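Local atomic coordinates of cyclase (Uncultured organism, PDB entry 5IBZ), a protein that binds acetylphosphate and, as a member of the putative cyclase family, may act as an arylformamidase. Residues V160-K168 with D182-S192. Residues are numbered along the deposited sequence; the frame is centred on the assembly and turned at random.
Sequences VLVDIVRFK and DLEGALAKQKS
The side-chain amide of Gln190 bonds to strand 160-163 on either side of Val162, much as one residue's N-H and C=O in a parallel strand would: OE1 accepts from Asp163 N at 2.9 Å, nearly straight (174°), while NE2 donates to Leu161 O at 2.9 Å. Glutamine suits this place because one flat group both donates and accepts; extended beyond CG, it spans the gap from the helix. A third bond, NE2 to Ser192 OG, lies in the amide plane and helps fix its rotation, and a water links OE1 to Asp163 O.

Small Ala186 lets Phe167 CB (3.7 Å from Ala186 CB) and, in the modelled conformer, Val162 CG2 pack against the helix, while Leu183 CD2 meets Ile164 CD1. Phe167, with CG anti to its backbone N (chi1 174°), enters helix 182-190 as a knob among Asp182, Gly185, Ala186 and Lys189. One ring face lies against the Gly185-Ala186 backbone, which glycine leaves bare, and Lys189 CD borders the ring edge. Lys168 NZ forms a salt bridge with Asp182 OD1 (2.8 Å), from above the carboxylate plane; Tyr176 OH hydrogen-bonds Lys168 NZ and Asp182 OD2.

The helix crosses the strand at 107°, on one face of the mixed sheet. Strand 199-203 pairs with Val160 and Val162, helix 233-239 packs on Leu183 and Leu187, and helix 286-295 meets Leu161 and Asp163.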
loop_
_atom_site.group_PDB
_atom_site.type_symbol
_atom_site.label_atom_id
_atom_site.label_comp_id
_atom_site.label_asym_id
_atom_site.label_seq_id
_atom_site.Cartn_x
_atom_site.Cartn_y
_atom_site.Cartn_z
ATOM N N VAL B 160 -22.359 15.036 -22.287
ATOM C CA VAL B 160 -22.430 16.380 -22.821
ATOM C C VAL B 160 -21.434 17.258 -22.069
ATOM O O VAL B 160 -21.473 17.331 -20.824
ATOM C CB VAL B 160 -23.847 16.971 -22.696
ATOM C CG1 VAL B 160 -23.893 18.404 -23.299
ATOM C CG2 VAL B 160 -24.852 16.049 -23.369
ATOM N N LEU B 161 -20.536 17.889 -22.823
ATOM C CA LEU B 161 -19.619 18.891 -22.286
ATOM C C LEU B 161 -20.277 20.244 -22.236
ATOM O O LEU B 161 -20.843 20.696 -23.227
ATOM C CB LEU B 161 -18.349 18.997 -23.133
ATOM C CG LEU B 161 -17.382 20.122 -22.764
ATOM C CD1 LEU B 161 -16.729 19.858 -21.429
ATOM C CD2 LEU B 161 -16.334 20.293 -23.866
ATOM N N VAL B 162 -20.217 20.882 -21.068
ATOM C CA VAL B 162 -20.531 22.295 -20.988
ATOM C C VAL B 162 -19.249 23.042 -20.592
ATOM O O VAL B 162 -18.701 22.866 -19.492
ATOM C CB VAL B 162 -21.720 22.559 -20.020
ATOM C CG1 VAL B 162 -21.437 22.104 -18.591
ATOM C CG2 VAL B 162 -22.143 24.005 -20.078
ATOM N N ASP B 163 -18.766 23.853 -21.522
ATOM C CA ASP B 163 -17.489 24.534 -21.367
ATOM C C ASP B 163 -17.739 25.885 -20.741
ATOM O O ASP B 163 -17.895 26.892 -21.417
ATOM C CB ASP B 163 -16.782 24.652 -22.702
ATOM C CG ASP B 163 -15.330 25.087 -22.564
ATOM O OD1 ASP B 163 -14.952 25.604 -21.491
ATOM O OD2 ASP B 163 -14.586 24.919 -23.564
ATOM N N ILE B 164 -17.789 25.901 -19.424
ATOM C CA ILE B 164 -18.091 27.135 -18.715
ATOM C C ILE B 164 -16.939 28.132 -18.863
ATOM O O ILE B 164 -17.161 29.337 -18.964
ATOM C CB ILE B 164 -18.396 26.852 -17.234
ATOM C CG1 ILE B 164 -19.636 25.949 -17.103
ATOM C CG2 ILE B 164 -18.630 28.155 -16.482
ATOM C CD1 ILE B 164 -20.932 26.596 -17.547
ATOM N N VAL B 165 -15.706 27.629 -18.912
ATOM C CA VAL B 165 -14.538 28.489 -19.126
ATOM C C VAL B 165 -14.722 29.302 -20.418
ATOM O O VAL B 165 -14.582 30.533 -20.412
ATOM C CB VAL B 165 -13.220 27.654 -19.158
ATOM C CG1 VAL B 165 -12.050 28.473 -19.647
ATOM C CG2 VAL B 165 -12.916 27.086 -17.764
ATOM N N ARG B 166 -15.061 28.649 -21.521
ATOM C CA ARG B 166 -15.200 29.384 -22.784
ATOM C C ARG B 166 -16.445 30.275 -22.783
ATOM O O ARG B 166 -16.436 31.356 -23.369
ATOM C CB ARG B 166 -15.235 28.428 -23.985
ATOM C CG ARG B 166 -13.849 28.039 -24.475
ATOM C CD ARG B 166 -13.889 27.177 -25.740
ATOM N NE ARG B 166 -12.536 26.966 -26.261
ATOM C CZ ARG B 166 -11.690 26.033 -25.821
ATOM N NH1 ARG B 166 -12.062 25.177 -24.856
ATOM N NH2 ARG B 166 -10.468 25.941 -26.352
ATOM N N PHE B 167 -17.514 29.818 -22.139
ATOM C CA PHE B 167 -18.716 30.634 -22.026
ATOM C C PHE B 167 -18.408 31.970 -21.322
ATOM O O PHE B 167 -18.962 33.019 -21.691
ATOM C CB PHE B 167 -19.812 29.870 -21.271
ATOM C CG PHE B 167 -21.043 30.700 -20.999
ATOM C CD1 PHE B 167 -21.824 31.144 -22.043
ATOM C CD2 PHE B 167 -21.417 31.011 -19.700
ATOM C CE1 PHE B 167 -22.950 31.904 -21.801
ATOM C CE2 PHE B 167 -22.543 31.792 -19.461
ATOM C CZ PHE B 167 -23.305 32.212 -20.514
ATOM N N LYS B 168 -17.517 31.927 -20.330
ATOM C CA LYS B 168 -17.152 33.111 -19.554
ATOM C C LYS B 168 -15.909 33.819 -20.114
ATOM O O LYS B 168 -15.296 34.648 -19.445
ATOM C CB LYS B 168 -16.935 32.727 -18.092
ATOM C CG LYS B 168 -18.191 32.211 -17.380
ATOM C CD LYS B 168 -19.169 33.338 -17.118
ATOM C CE LYS B 168 -20.295 32.911 -16.220
ATOM N NZ LYS B 168 -21.145 34.097 -15.850
ATOM N N ASP B 182 -25.536 30.103 -15.712
ATOM C CA ASP B 182 -24.293 29.840 -16.451
ATOM C C ASP B 182 -24.392 28.550 -17.256
ATOM O O ASP B 182 -24.003 28.481 -18.436
ATOM C CB ASP B 182 -23.093 29.714 -15.512
ATOM C CG ASP B 182 -22.754 30.974 -14.787
ATOM O OD1 ASP B 182 -23.070 32.089 -15.284
ATOM O OD2 ASP B 182 -22.098 30.832 -13.724
ATOM N N LEU B 183 -24.894 27.497 -16.616
ATOM C CA LEU B 183 -25.005 26.204 -17.276
ATOM C C LEU B 183 -25.982 26.275 -18.459
ATOM O O LEU B 183 -25.678 25.811 -19.553
ATOM C CB LEU B 183 -25.436 25.137 -16.271
ATOM C CG LEU B 183 -24.373 24.797 -15.230
ATOM C CD1 LEU B 183 -24.998 24.082 -14.052
ATOM C CD2 LEU B 183 -23.274 23.947 -15.842
ATOM N N GLU B 184 -27.153 26.879 -18.254
ATOM C CA GLU B 184 -28.123 27.009 -19.348
ATOM C C GLU B 184 -27.609 27.928 -20.458
ATOM O O GLU B 184 -27.837 27.676 -21.649
ATOM C CB GLU B 184 -29.462 27.518 -18.809
ATOM C CG GLU B 184 -30.079 26.540 -17.855
ATOM C CD GLU B 184 -31.555 26.804 -17.603
ATOM O OE1 GLU B 184 -31.882 27.866 -17.032
ATOM O OE2 GLU B 184 -32.380 25.943 -17.978
ATOM N N GLY B 185 -26.887 28.968 -20.061
ATOM C CA GLY B 185 -26.368 29.941 -21.004
ATOM C C GLY B 185 -25.300 29.330 -21.880
ATOM O O GLY B 185 -25.242 29.593 -23.087
ATOM N N ALA B 186 -24.433 28.539 -21.266
ATOM C CA ALA B 186 -23.371 27.880 -22.013
ATOM C C ALA B 186 -23.926 26.837 -22.970
ATOM O O ALA B 186 -23.519 26.755 -24.120
ATOM C CB ALA B 186 -22.376 27.251 -21.059
ATOM N N LEU B 187 -24.863 26.032 -22.493
ATOM C CA LEU B 187 -25.496 25.048 -23.356
ATOM C C LEU B 187 -26.208 25.728 -24.533
ATOM O O LEU B 187 -26.137 25.257 -25.659
ATOM C CB LEU B 187 -26.475 24.189 -22.551
ATOM C CG LEU B 187 -25.786 23.185 -21.630
ATOM C CD1 LEU B 187 -26.737 22.669 -20.566
ATOM C CD2 LEU B 187 -25.237 22.025 -22.450
ATOM N N ALA B 188 -26.871 26.853 -24.283
ATOM C CA ALA B 188 -27.533 27.584 -25.373
ATOM C C ALA B 188 -26.518 28.110 -26.388
ATOM O O ALA B 188 -26.742 27.999 -27.600
ATOM C CB ALA B 188 -28.375 28.716 -24.815
ATOM N N LYS B 189 -25.408 28.669 -25.908
ATOM C CA LYS B 189 -24.349 29.167 -26.791
ATOM C C LYS B 189 -23.780 28.061 -27.666
ATOM O O LYS B 189 -23.494 28.272 -28.846
ATOM C CB LYS B 189 -23.227 29.793 -25.970
ATOM C CG LYS B 189 -22.154 30.463 -26.817
ATOM C CD LYS B 189 -21.135 31.178 -25.951
ATOM C CE LYS B 189 -19.828 30.413 -25.819
ATOM N NZ LYS B 189 -18.663 31.317 -26.061
ATOM N N GLN B 190 -23.609 26.883 -27.071
ATOM C CA GLN B 190 -23.062 25.717 -27.760
ATOM C C GLN B 190 -24.078 25.091 -28.714
ATOM O O GLN B 190 -23.738 24.203 -29.493
ATOM C CB GLN B 190 -22.626 24.647 -26.748
ATOM C CG GLN B 190 -21.518 25.086 -25.821
ATOM C CD GLN B 190 -21.242 24.124 -24.673
ATOM O OE1 GLN B 190 -20.398 24.408 -23.815
ATOM N NE2 GLN B 190 -21.914 22.988 -24.661
ATOM N N LYS B 191 -25.330 25.532 -28.606
ATOM C CA LYS B 191 -26.465 24.897 -29.263
ATOM C C LYS B 191 -26.581 23.421 -28.868
ATOM O O LYS B 191 -26.853 22.562 -29.704
ATOM C CB LYS B 191 -26.359 25.050 -30.798
ATOM C CG LYS B 191 -26.248 26.477 -31.262
ATOM C CD LYS B 191 -26.209 26.542 -32.789
ATOM C CE LYS B 191 -25.634 27.852 -33.273
ATOM N NZ LYS B 191 -26.185 28.992 -32.503
ATOM N N SER B 192 -26.365 23.142 -27.583
ATOM C CA SER B 192 -26.447 21.796 -27.039
ATOM C C SER B 192 -27.786 21.596 -26.345
ATOM O O SER B 192 -28.354 22.540 -25.790
ATOM C CB SER B 192 -25.306 21.531 -26.041
ATOM O OG SER B 192 -24.049 21.814 -26.619
HETATM O O HOH W 1 -19.499 27.072 -23.779
HETATM O O HOH W 2 -19.783 33.518 -24.318
#